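Local coordinates for protein lysyl oxidase (Pichia pastoris, PDB 1W7C) that probably oxidises primary amines, including peptidyl lysine side chains, to aldehydes with a copper ion and a topaquinone cofactor, at residues M305-Y310 and Y322-K327; G328-Y333 and D497-G502; G502-A507 and S559-N564; P569-I574 and T676-F681. One frame throughout, in Å; residues are numbered along the deposited sequence.

Contact 1 of 4, residues M305-Y310 and Y322-K327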
# COMPACT_ATOMS: atom_id res chain seq x y z
N MET A 305 7.22 -20.52 -10.49
CA MET A 305 6.77 -19.76 -11.67
C MET A 305 7.89 -18.91 -12.27
O MET A 305 7.68 -17.74 -12.59
CB MET A 305 5.54 -18.91 -11.32
CG MET A 305 4.41 -19.73 -10.76
SD MET A 305 3.82 -20.99 -11.94
CE MET A 305 3.19 -22.17 -10.79
N ASP A 306 9.02 -19.57 -12.52
CA ASP A 306 10.21 -19.03 -13.17
C ASP A 306 11.10 -18.16 -12.29
O ASP A 306 12.08 -17.61 -12.78
CB ASP A 306 9.90 -18.30 -14.49
CG ASP A 306 9.51 -19.24 -15.61
OD1 ASP A 306 8.85 -18.78 -16.57
OD2 ASP A 306 9.86 -20.41 -15.60
N TRP A 307 10.74 -18.00 -11.01
CA TRP A 307 11.63 -17.40 -10.02
C TRP A 307 12.50 -18.48 -9.38
O TRP A 307 12.06 -19.62 -9.20
CB TRP A 307 10.84 -16.74 -8.91
CG TRP A 307 10.10 -15.50 -9.27
CD1 TRP A 307 8.81 -15.40 -9.65
CD2 TRP A 307 10.56 -14.17 -9.14
NE1 TRP A 307 8.43 -14.09 -9.78
CE2 TRP A 307 9.50 -13.30 -9.46
CE3 TRP A 307 11.79 -13.59 -8.78
CZ2 TRP A 307 9.62 -11.89 -9.40
CZ3 TRP A 307 11.91 -12.23 -8.74
CH2 TRP A 307 10.84 -11.40 -9.07
N GLY A 308 13.70 -18.08 -9.00
CA GLY A 308 14.57 -18.90 -8.19
C GLY A 308 15.36 -18.03 -7.23
O GLY A 308 15.66 -16.87 -7.55
N PHE A 309 15.73 -18.58 -6.08
CA PHE A 309 16.57 -17.88 -5.11
C PHE A 309 17.01 -18.82 -4.00
O PHE A 309 16.39 -19.85 -3.79
CB PHE A 309 15.87 -16.63 -4.49
CG PHE A 309 14.55 -16.92 -3.83
CD1 PHE A 309 13.38 -16.74 -4.55
CD2 PHE A 309 14.47 -17.43 -2.53
CE1 PHE A 309 12.14 -17.04 -3.96
CE2 PHE A 309 13.23 -17.71 -1.94
CZ PHE A 309 12.08 -17.52 -2.66
N TYR A 310 18.06 -18.42 -3.30
CA TYR A 310 18.51 -19.08 -2.10
C TYR A 310 18.21 -18.21 -0.91
O TYR A 310 18.27 -16.98 -0.99
CB TYR A 310 20.03 -19.31 -2.13
CG TYR A 310 20.53 -20.12 -3.30
CD1 TYR A 310 20.80 -19.51 -4.52
CD2 TYR A 310 20.85 -21.46 -3.17
CE1 TYR A 310 21.28 -20.25 -5.60
CE2 TYR A 310 21.34 -22.20 -4.25
CZ TYR A 310 21.57 -21.57 -5.45
OH TYR A 310 22.04 -22.31 -6.51
N TYR A 322 19.66 -14.54 -1.80
CA TYR A 322 20.79 -14.44 -2.71
C TYR A 322 20.43 -15.04 -4.06
O TYR A 322 19.65 -16.01 -4.17
CB TYR A 322 22.04 -15.12 -2.12
CG TYR A 322 22.65 -14.36 -1.00
CD1 TYR A 322 22.29 -14.61 0.32
CD2 TYR A 322 23.57 -13.37 -1.24
CE1 TYR A 322 22.84 -13.83 1.37
CE2 TYR A 322 24.12 -12.64 -0.22
CZ TYR A 322 23.77 -12.88 1.08
OH TYR A 322 24.36 -12.12 2.07
N ASP A 323 21.04 -14.46 -5.09
CA ASP A 323 20.87 -14.99 -6.46
C ASP A 323 19.42 -15.08 -6.89
O ASP A 323 18.94 -16.12 -7.32
CB ASP A 323 21.59 -16.35 -6.61
CG ASP A 323 21.87 -16.70 -8.04
OD1 ASP A 323 21.89 -17.92 -8.35
OD2 ASP A 323 22.09 -15.81 -8.89
N ILE A 324 18.70 -13.98 -6.74
CA ILE A 324 17.30 -13.93 -7.12
C ILE A 324 17.23 -13.84 -8.63
O ILE A 324 17.70 -12.86 -9.22
CB ILE A 324 16.52 -12.76 -6.51
CG1 ILE A 324 16.63 -12.78 -4.99
CG2 ILE A 324 15.05 -12.85 -6.95
CD1 ILE A 324 15.93 -11.64 -4.29
N THR A 325 16.68 -14.87 -9.25
CA THR A 325 16.54 -14.94 -10.69
C THR A 325 15.08 -14.98 -11.13
O THR A 325 14.23 -15.51 -10.41
CB THR A 325 17.24 -16.21 -11.25
OG1 THR A 325 16.55 -17.39 -10.82
CG2 THR A 325 18.71 -16.24 -10.78
N PHE A 326 14.82 -14.44 -12.30
CA PHE A 326 13.49 -14.53 -12.92
C PHE A 326 13.71 -14.87 -14.39
O PHE A 326 14.53 -14.24 -15.07
CB PHE A 326 12.69 -13.24 -12.74
CG PHE A 326 11.32 -13.31 -13.35
CD1 PHE A 326 10.99 -12.58 -14.46
CD2 PHE A 326 10.38 -14.14 -12.79
CE1 PHE A 326 9.70 -12.69 -15.03
CE2 PHE A 326 9.11 -14.24 -13.35
CZ PHE A 326 8.77 -13.50 -14.47
N LYS A 327 13.02 -15.89 -14.86
CA LYS A 327 13.17 -16.41 -16.23
C LYS A 327 14.63 -16.57 -16.62
O LYS A 327 15.06 -16.19 -17.71
CB LYS A 327 12.36 -15.55 -17.22
CG LYS A 327 10.86 -15.71 -16.99
CD LYS A 327 10.02 -15.03 -18.06
CE LYS A 327 8.54 -15.41 -17.89
NZ LYS A 327 8.31 -16.82 -18.31
O HOH W 1 14.76 -18.08 -12.92
O HOH W 2 22.65 -20.62 -8.63
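Trp307 and Phe326 face each other as a non-hydrogen-bonded pair in a mostly buried antiparallel beta hairpin, strands 307-314 and 318-326, of the copper amine oxidase enzyme domain. Phe326 CD2 comes over one face of the indole, nearer its rim, 3.5 Å from Trp307 CE2, with the ring planes at 49°. Phe326 CB adds a CH-pi contact over the six-membered ring, while Ile324 CG2 meets the indole edge, 3.7 Å from Trp307 CZ3. Gly308 and Thr325 exchange two backbone bonds, Thr325 N to Gly308 O being the shorter at 2.8 Å. A beta bulge shifts the register by one before Tyr310 and Tyr322 pair. At the bulge Asp323 runs alongside the Tyr310 ring, its carboxylate nearly coplanar, and a water joins Asp323 OD1 to Tyr310 OH, while Asp323 OD2 forms a salt bridge with Arg330. At the hairpin's open end the Lys327 chain, in the conformer described, bends at its last torsion (chi4 -73°), and NZ meets Asp306 OD1 at 2.7 Å in a salt bridge; Asp688 is its second partner. Arg275 of the second subunit packs on Phe326 and Lys327. Strand 301-304 flanks the hairpin beside 307-314 and strand 329-344 beside 318-326, while Phe309 packs on strand 418-433.

Contact 2 of 4, residues G328-Y333 and D497-G502. With CA (calcium ion), chain D.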
# COMPACT_ATOMS: atom_id res chain seq x y z
N GLY A 328 15.41 -17.12 -15.69
CA GLY A 328 16.78 -17.53 -15.97
C GLY A 328 17.84 -16.44 -15.90
O GLY A 328 18.98 -16.70 -16.21
N GLU A 329 17.45 -15.23 -15.49
CA GLU A 329 18.40 -14.15 -15.35
C GLU A 329 18.39 -13.62 -13.93
O GLU A 329 17.33 -13.36 -13.36
CB GLU A 329 18.07 -12.99 -16.31
CG GLU A 329 18.07 -13.38 -17.80
CD GLU A 329 17.85 -12.17 -18.69
OE1 GLU A 329 16.69 -11.84 -18.99
OE2 GLU A 329 18.83 -11.49 -19.05
N ARG A 330 19.58 -13.41 -13.35
CA ARG A 330 19.67 -12.78 -12.05
C ARG A 330 19.24 -11.32 -12.16
O ARG A 330 19.73 -10.59 -13.00
CB ARG A 330 21.12 -12.79 -11.56
CG ARG A 330 21.31 -12.18 -10.22
CD ARG A 330 22.77 -12.13 -9.75
NE ARG A 330 23.30 -13.49 -9.80
CZ ARG A 330 24.13 -14.00 -10.71
NH1 ARG A 330 24.75 -13.25 -11.59
NH2 ARG A 330 24.36 -15.31 -10.68
N ILE A 331 18.32 -10.93 -11.29
CA ILE A 331 17.98 -9.52 -11.10
C ILE A 331 18.54 -8.91 -9.82
O ILE A 331 18.78 -7.72 -9.79
CB ILE A 331 16.47 -9.27 -11.21
CG1 ILE A 331 15.67 -10.01 -10.16
CG2 ILE A 331 15.96 -9.56 -12.63
CD1 ILE A 331 14.30 -9.45 -9.94
N VAL A 332 18.74 -9.74 -8.79
CA VAL A 332 19.25 -9.22 -7.50
C VAL A 332 20.27 -10.23 -6.96
O VAL A 332 19.95 -11.39 -6.74
CB VAL A 332 18.11 -9.04 -6.46
CG1 VAL A 332 18.69 -8.67 -5.08
CG2 VAL A 332 17.08 -8.05 -6.91
N TYR A 333 21.50 -9.76 -6.74
CA TYR A 333 22.53 -10.60 -6.16
C TYR A 333 22.25 -10.89 -4.68
O TYR A 333 22.32 -12.04 -4.25
CB TYR A 333 23.93 -10.00 -6.36
CG TYR A 333 24.96 -10.83 -5.58
CD1 TYR A 333 25.33 -12.08 -6.02
CD2 TYR A 333 25.52 -10.36 -4.39
CE1 TYR A 333 26.20 -12.88 -5.28
CE2 TYR A 333 26.38 -11.13 -3.64
CZ TYR A 333 26.72 -12.40 -4.10
OH TYR A 333 27.54 -13.19 -3.36
N ASP A 497 20.80 -5.16 -3.71
CA ASP A 497 21.87 -5.20 -4.69
C ASP A 497 21.30 -5.73 -6.00
O ASP A 497 21.53 -6.86 -6.43
CB ASP A 497 23.05 -6.01 -4.17
CG ASP A 497 24.20 -6.06 -5.11
OD1 ASP A 497 24.22 -5.26 -6.11
OD2 ASP A 497 25.15 -6.86 -4.88
N LEU A 498 20.57 -4.85 -6.67
CA LEU A 498 20.05 -5.08 -8.01
C LEU A 498 21.25 -5.18 -8.95
O LEU A 498 22.15 -4.34 -8.87
CB LEU A 498 19.14 -3.90 -8.45
CG LEU A 498 17.69 -4.04 -7.97
CD1 LEU A 498 17.06 -2.64 -7.80
CD2 LEU A 498 16.87 -4.87 -8.92
N ASP A 499 21.20 -6.12 -9.87
CA ASP A 499 22.18 -6.28 -10.94
C ASP A 499 21.33 -6.48 -12.22
O ASP A 499 21.01 -7.61 -12.62
CB ASP A 499 23.05 -7.54 -10.74
CG ASP A 499 24.14 -7.38 -9.71
OD1 ASP A 499 24.43 -6.28 -9.20
OD2 ASP A 499 24.77 -8.46 -9.39
N VAL A 500 20.86 -5.38 -12.78
CA VAL A 500 19.92 -5.45 -13.88
C VAL A 500 20.65 -5.64 -15.20
O VAL A 500 21.40 -4.77 -15.63
CB VAL A 500 19.03 -4.19 -13.94
CG1 VAL A 500 18.01 -4.34 -15.03
CG2 VAL A 500 18.36 -3.98 -12.60
N GLY A 501 20.45 -6.78 -15.83
CA GLY A 501 21.16 -7.07 -17.06
C GLY A 501 22.66 -6.97 -16.86
O GLY A 501 23.34 -6.24 -17.61
N GLY A 502 23.12 -7.67 -15.81
CA GLY A 502 24.50 -7.72 -15.37
C GLY A 502 24.82 -6.80 -14.21
O GLY A 502 23.94 -6.08 -13.73
CA CA D . 24.39 -4.26 -8.15
O HOH W 3 24.96 -10.25 -11.58
O HOH W 4 19.14 -9.24 -15.23
O HOH W 5 24.48 -3.15 -10.30
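Val332 and Leu498 meet at the tight end of this contact, where CG2 of Val332 lies 3.8 Å from Leu498 CD2 and their side chains pass at a slant. Two backbone bonds frame the pair. Asp499 N gives a nearly straight bond to Ile331 O (2.9 Å, 170° at the hydrogen), and Tyr333 N binds Asp497 O. Tyr572, Ile574 and Ile557 also pack on Leu498. The pairing is antiparallel, between strands 329-344 and 488-498 of the enzyme domain, and Ile331 and Val332 together face Ile324 of the preceding strand as a classic beta bulge. Residues 497-499, at and beside the pair, also form a calcium site: Asp497 OD1 (2.3 Å), Leu498 O (2.4 Å), Asp499 OD1 (2.3 Å) and a water bind the ion, and Asp643 and Ile644 complete it. Each aspartate gives OD1 to the metal, while its OD2 lies near Tyr333 and forms a salt bridge with Lys65. Asp497 OD2 lies at the edge of the tyrosine ring, 3.6 Å from Tyr333 CD2, and Asp499 OD2 approaches Tyr333 CB. The other end is looser and wetter. Arg330 and Asp499 run side by side without a direct charge contact, a water linking Arg330 NH1 to Asp499 OD2, while Asp323 and Asp73 hold the guanidinium by salt bridges. Farther along, a second water lies 2.7 Å from Arg330 O and, in the conformer described, also takes the N-H of Gly501, and the chain runs out to exposed Gly502.

Contact 3 of 4, residues G502-A507 and S559-N564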
# COMPACT_ATOMS: atom_id res chain seq x y z
N GLY A 502 23.12 -7.67 -15.81
CA GLY A 502 24.50 -7.72 -15.37
C GLY A 502 24.82 -6.80 -14.21
O GLY A 502 23.94 -6.08 -13.73
N THR A 503 26.05 -6.83 -13.73
CA THR A 503 26.43 -5.93 -12.65
C THR A 503 26.56 -4.48 -13.04
O THR A 503 26.31 -3.57 -12.23
CB THR A 503 27.76 -6.37 -11.98
OG1 THR A 503 28.82 -6.44 -12.97
CG2 THR A 503 27.66 -7.72 -11.30
N LYS A 504 27.04 -4.22 -14.26
CA LYS A 504 27.37 -2.86 -14.66
C LYS A 504 26.07 -2.13 -14.99
O LYS A 504 25.41 -2.46 -15.99
CB LYS A 504 28.34 -2.84 -15.87
CG LYS A 504 28.83 -1.47 -16.21
CD LYS A 504 29.72 -1.40 -17.48
CE LYS A 504 30.23 0.02 -17.76
NZ LYS A 504 31.13 0.04 -18.94
N ASN A 505 25.73 -1.16 -14.15
CA ASN A 505 24.44 -0.51 -14.18
C ASN A 505 24.59 1.01 -14.11
O ASN A 505 25.68 1.55 -13.96
CB ASN A 505 23.55 -0.98 -12.99
CG ASN A 505 23.06 -2.43 -13.06
OD1 ASN A 505 22.42 -2.87 -12.10
ND2 ASN A 505 23.28 -3.16 -14.17
N ARG A 506 23.45 1.70 -14.30
CA ARG A 506 23.33 3.14 -14.11
C ARG A 506 22.05 3.34 -13.31
O ARG A 506 21.15 2.52 -13.39
CB ARG A 506 23.15 3.83 -15.44
CG ARG A 506 24.31 3.96 -16.22
CD ARG A 506 24.18 5.12 -17.27
NE ARG A 506 25.35 5.03 -18.10
CZ ARG A 506 25.54 4.12 -19.03
NH1 ARG A 506 24.57 3.34 -19.42
NH2 ARG A 506 26.69 4.11 -19.68
N ALA A 507 22.01 4.35 -12.48
CA ALA A 507 20.79 4.72 -11.79
C ALA A 507 20.29 6.01 -12.41
O ALA A 507 21.05 6.93 -12.64
CB ALA A 507 21.06 4.93 -10.31
N SER A 559 20.43 -1.41 -16.77
CA SER A 559 21.64 -1.99 -17.35
C SER A 559 22.44 -0.87 -18.02
O SER A 559 21.86 -0.05 -18.72
CB SER A 559 21.27 -3.00 -18.39
OG SER A 559 22.45 -3.57 -18.94
N ALA A 560 23.76 -0.88 -17.89
CA ALA A 560 24.59 0.11 -18.56
C ALA A 560 24.60 -0.09 -20.07
O ALA A 560 24.67 0.90 -20.82
CB ALA A 560 26.01 0.12 -18.02
N GLU A 561 24.53 -1.34 -20.51
CA GLU A 561 24.72 -1.68 -21.91
C GLU A 561 23.54 -2.39 -22.58
O GLU A 561 23.36 -2.24 -23.80
CB GLU A 561 25.99 -2.55 -22.09
CG GLU A 561 27.25 -2.10 -21.31
CD GLU A 561 27.96 -0.92 -21.92
OE1 GLU A 561 27.64 -0.54 -23.07
OE2 GLU A 561 28.85 -0.36 -21.23
N GLU A 562 22.76 -3.18 -21.83
CA GLU A 562 21.72 -4.02 -22.44
C GLU A 562 20.44 -3.19 -22.62
O GLU A 562 20.04 -2.43 -21.73
CB GLU A 562 21.39 -5.26 -21.56
CG GLU A 562 22.56 -6.22 -21.31
CD GLU A 562 22.14 -7.60 -20.81
OE1 GLU A 562 23.04 -8.45 -20.63
OE2 GLU A 562 20.94 -7.84 -20.66
N THR A 563 19.82 -3.34 -23.78
CA THR A 563 18.54 -2.69 -24.07
C THR A 563 17.52 -3.71 -24.49
O THR A 563 17.88 -4.83 -24.89
CB THR A 563 18.71 -1.65 -25.20
OG1 THR A 563 19.19 -2.29 -26.40
CG2 THR A 563 19.75 -0.59 -24.86
N ASN A 564 16.25 -3.32 -24.47
CA ASN A 564 15.21 -4.10 -25.11
C ASN A 564 15.15 -3.76 -26.60
O ASN A 564 16.03 -3.03 -27.13
CB ASN A 564 13.86 -3.99 -24.36
CG ASN A 564 13.11 -2.70 -24.60
OD1 ASN A 564 13.55 -1.81 -25.35
ND2 ASN A 564 11.96 -2.58 -23.95
O HOH W 6 25.80 -3.43 -18.92
O HOH W 7 21.80 2.77 -18.98
O HOH W 8 27.58 2.02 -21.48
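The Arg506 guanidinium carries Ala560 CB over one face and two waters at its edge, in its plane. Arg506 NH1 bonds to Ala560 O at 2.8 Å, on a lone pair in the carbonyl plane. One water joins Arg506 NH1 to Ser559 O, the other Arg506 NH2 to Ala560 O, while Arg506 NE pairs with Asp640. An alanine in place of Arg506 would probably leave Ala560 O without this charged donor and Asp640 without its mate. The second flat group, the Asn505 amide, has ND2 3.8 Å from Ser559 CA. Asn505 CG stands anti to the carbonyl carbon (chi1 -70°), beside the backbone N, and ND2 reaches back to Lys504 O at 2.9 Å, from above the carbonyl plane. Ala560 N meets the same oxygen at 3.0 Å from the opposite face, so two protein donors grip it. On the exposed side the fully extended Lys504 chain passes Ala560 CB, with CG 3.7 Å from it, and ends in a long salt bridge, Lys504 NZ to Glu561 OE2 at 3.3 Å. Within 559-564, Ser559 OG accepts from Glu562 N at 2.9 Å. That bond closes an ST motif, formed where the chain turns a corner as strand 553-559, antiparallel neighbour of 504-518, ends.

Contact 4 of 4, residues P569-I574 and T676-F681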
# COMPACT_ATOMS: atom_id res chain seq x y z
N PRO A 569 17.10 1.11 -22.24
CA PRO A 569 17.85 0.34 -21.25
C PRO A 569 16.95 -0.62 -20.47
O PRO A 569 15.88 -0.24 -19.98
CB PRO A 569 18.43 1.41 -20.34
CG PRO A 569 18.57 2.66 -21.19
CD PRO A 569 17.33 2.56 -22.09
N ARG A 570 17.38 -1.86 -20.33
CA ARG A 570 16.65 -2.78 -19.47
C ARG A 570 16.73 -2.24 -18.05
O ARG A 570 17.80 -1.86 -17.59
CB ARG A 570 17.31 -4.16 -19.51
CG ARG A 570 17.27 -4.82 -20.87
CD ARG A 570 17.80 -6.20 -20.86
NE ARG A 570 16.82 -7.09 -20.29
CZ ARG A 570 17.08 -8.34 -19.94
NH1 ARG A 570 18.30 -8.85 -20.04
NH2 ARG A 570 16.11 -9.09 -19.50
N ALA A 571 15.60 -2.18 -17.34
CA ALA A 571 15.60 -1.53 -16.02
C ALA A 571 14.63 -2.18 -15.06
O ALA A 571 13.72 -2.90 -15.45
CB ALA A 571 15.28 -0.04 -16.17
N TYR A 572 14.87 -1.93 -13.78
CA TYR A 572 13.91 -2.18 -12.71
C TYR A 572 13.63 -0.86 -12.03
O TYR A 572 14.54 -0.05 -11.78
CB TYR A 572 14.40 -3.25 -11.70
CG TYR A 572 13.82 -4.62 -11.94
CD1 TYR A 572 14.22 -5.40 -13.03
CD2 TYR A 572 12.84 -5.15 -11.11
CE1 TYR A 572 13.65 -6.63 -13.27
CE2 TYR A 572 12.28 -6.41 -11.33
CZ TYR A 572 12.68 -7.16 -12.43
OH TYR A 572 12.15 -8.39 -12.70
N ASN A 573 12.35 -0.65 -11.74
CA ASN A 573 11.88 0.53 -11.02
C ASN A 573 11.75 0.18 -9.55
O ASN A 573 11.08 -0.79 -9.22
CB ASN A 573 10.54 0.96 -11.67
CG ASN A 573 9.73 1.99 -10.90
OD1 ASN A 573 8.48 1.94 -11.00
ND2 ASN A 573 10.35 2.92 -10.25
N ILE A 574 12.40 1.00 -8.73
CA ILE A 574 12.23 0.94 -7.26
C ILE A 574 11.08 1.88 -6.94
O ILE A 574 11.24 3.11 -7.03
CB ILE A 574 13.49 1.36 -6.51
CG1 ILE A 574 14.71 0.56 -6.98
CG2 ILE A 574 13.26 1.20 -5.02
CD1 ILE A 574 16.02 1.00 -6.33
N THR A 676 9.99 -3.48 -9.76
CA THR A 676 9.13 -3.85 -10.88
C THR A 676 9.84 -3.66 -12.22
O THR A 676 10.55 -2.68 -12.42
CB THR A 676 7.75 -3.16 -10.80
OG1 THR A 676 6.83 -3.76 -11.75
CG2 THR A 676 7.81 -1.71 -11.14
N PRO A 677 9.70 -4.62 -13.15
CA PRO A 677 10.36 -4.46 -14.44
C PRO A 677 9.93 -3.19 -15.16
O PRO A 677 8.74 -2.84 -15.14
CB PRO A 677 9.88 -5.67 -15.22
CG PRO A 677 9.51 -6.64 -14.24
CD PRO A 677 8.97 -5.89 -13.06
N PHE A 678 10.88 -2.52 -15.81
CA PHE A 678 10.65 -1.29 -16.55
C PHE A 678 11.51 -1.33 -17.79
O PHE A 678 12.71 -1.13 -17.74
CB PHE A 678 11.00 -0.13 -15.64
CG PHE A 678 10.63 1.23 -16.17
CD1 PHE A 678 9.50 1.87 -15.68
CD2 PHE A 678 11.39 1.88 -17.14
CE1 PHE A 678 9.13 3.10 -16.15
CE2 PHE A 678 11.01 3.16 -17.61
CZ PHE A 678 9.88 3.75 -17.10
N ASN A 679 10.88 -1.67 -18.91
CA ASN A 679 11.62 -1.92 -20.15
C ASN A 679 12.63 -3.06 -20.05
O ASN A 679 13.54 -3.17 -20.84
CB ASN A 679 12.27 -0.61 -20.66
CG ASN A 679 11.24 0.41 -21.02
OD1 ASN A 679 10.14 0.09 -21.46
ND2 ASN A 679 11.62 1.67 -20.87
N TYR A 680 12.44 -3.93 -19.07
CA TYR A 680 13.34 -5.03 -18.80
C TYR A 680 13.14 -6.14 -19.85
O TYR A 680 14.07 -6.86 -20.19
CB TYR A 680 13.09 -5.57 -17.39
CG TYR A 680 14.02 -6.69 -17.00
CD1 TYR A 680 15.33 -6.44 -16.67
CD2 TYR A 680 13.56 -8.02 -16.95
CE1 TYR A 680 16.18 -7.45 -16.33
CE2 TYR A 680 14.40 -9.02 -16.61
CZ TYR A 680 15.70 -8.75 -16.30
OH TYR A 680 16.51 -9.80 -15.98
N PHE A 681 11.91 -6.27 -20.33
CA PHE A 681 11.53 -7.09 -21.46
C PHE A 681 10.98 -6.20 -22.58
O PHE A 681 10.86 -4.98 -22.42
CB PHE A 681 10.48 -8.12 -21.03
CG PHE A 681 10.93 -9.05 -19.91
CD1 PHE A 681 11.95 -9.98 -20.09
CD2 PHE A 681 10.23 -9.08 -18.69
CE1 PHE A 681 12.31 -10.84 -19.08
CE2 PHE A 681 10.58 -9.97 -17.68
CZ PHE A 681 11.60 -10.85 -17.88
O HOH W 9 14.29 2.06 -19.85
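Asn573 and Thr676 form a hydrogen-bonded pair where strands 569-576 and 670-678 run antiparallel in the enzyme domain, their short axes at 140°. Backbone bonds come first: Asn573 N to Thr676 O is 2.8 Å and nearly straight, Thr676 N returns to Asn573 O, and Phe678 N bonds to Ala571 O. The aromatic contacts centre on Tyr572 and Tyr680. Pro677 CA sits over the Tyr572 ring's face, 3.9 Å from its centroid, while Tyr572 CE1 points at the centre of the Tyr680 ring in an edge-to-face pair with planes at 72°. On the opposite face of Tyr680 the Arg570 guanidinium lies nearly flat, a cation-pi stack with Arg570 CZ 4.0 Å from the ring centroid. The charged group is further held by Glu562 and Glu329 through salt bridges. An alanine in place of Arg570 would probably cost Tyr680 its cation-pi partner and its carbonyl two donors, and deprive Glu562 and Glu329 of this salt-bridge partner. Polar contacts also reach the second subunit, whose Asn657 and Ser658 bond to Asn679. Arg570 grips Tyr680 O side-on with two nitrogens: NE at 2.8 Å, in the carbonyl plane on a lone pair, and NH2 at 3.1 Å.

How the contacts relate
Contacts 1 and 2 lie in series, their centres about 10 Å apart, and join through the salt bridge from Asp323 OD2 to Arg330 NE (2.8 Å). Contacts 2 and 3 share Gly502, and Asn505 OD1, which probably accepts from Val500 N, ties contact 3 to the chain just after the calcium ligands; the Asn505 side chain is about 5 Å from the ion. Arg570 of contact 4 reaches both neighbours, with NH2 2.9 Å from Glu329 OE1 of contact 2 and NH1 2.9 Å from Glu562 OE2 of contact 3. Contacts 1 and 4 meet more lightly, through Phe326 and Phe681, and both touch the second subunit. None contains a copper ligand.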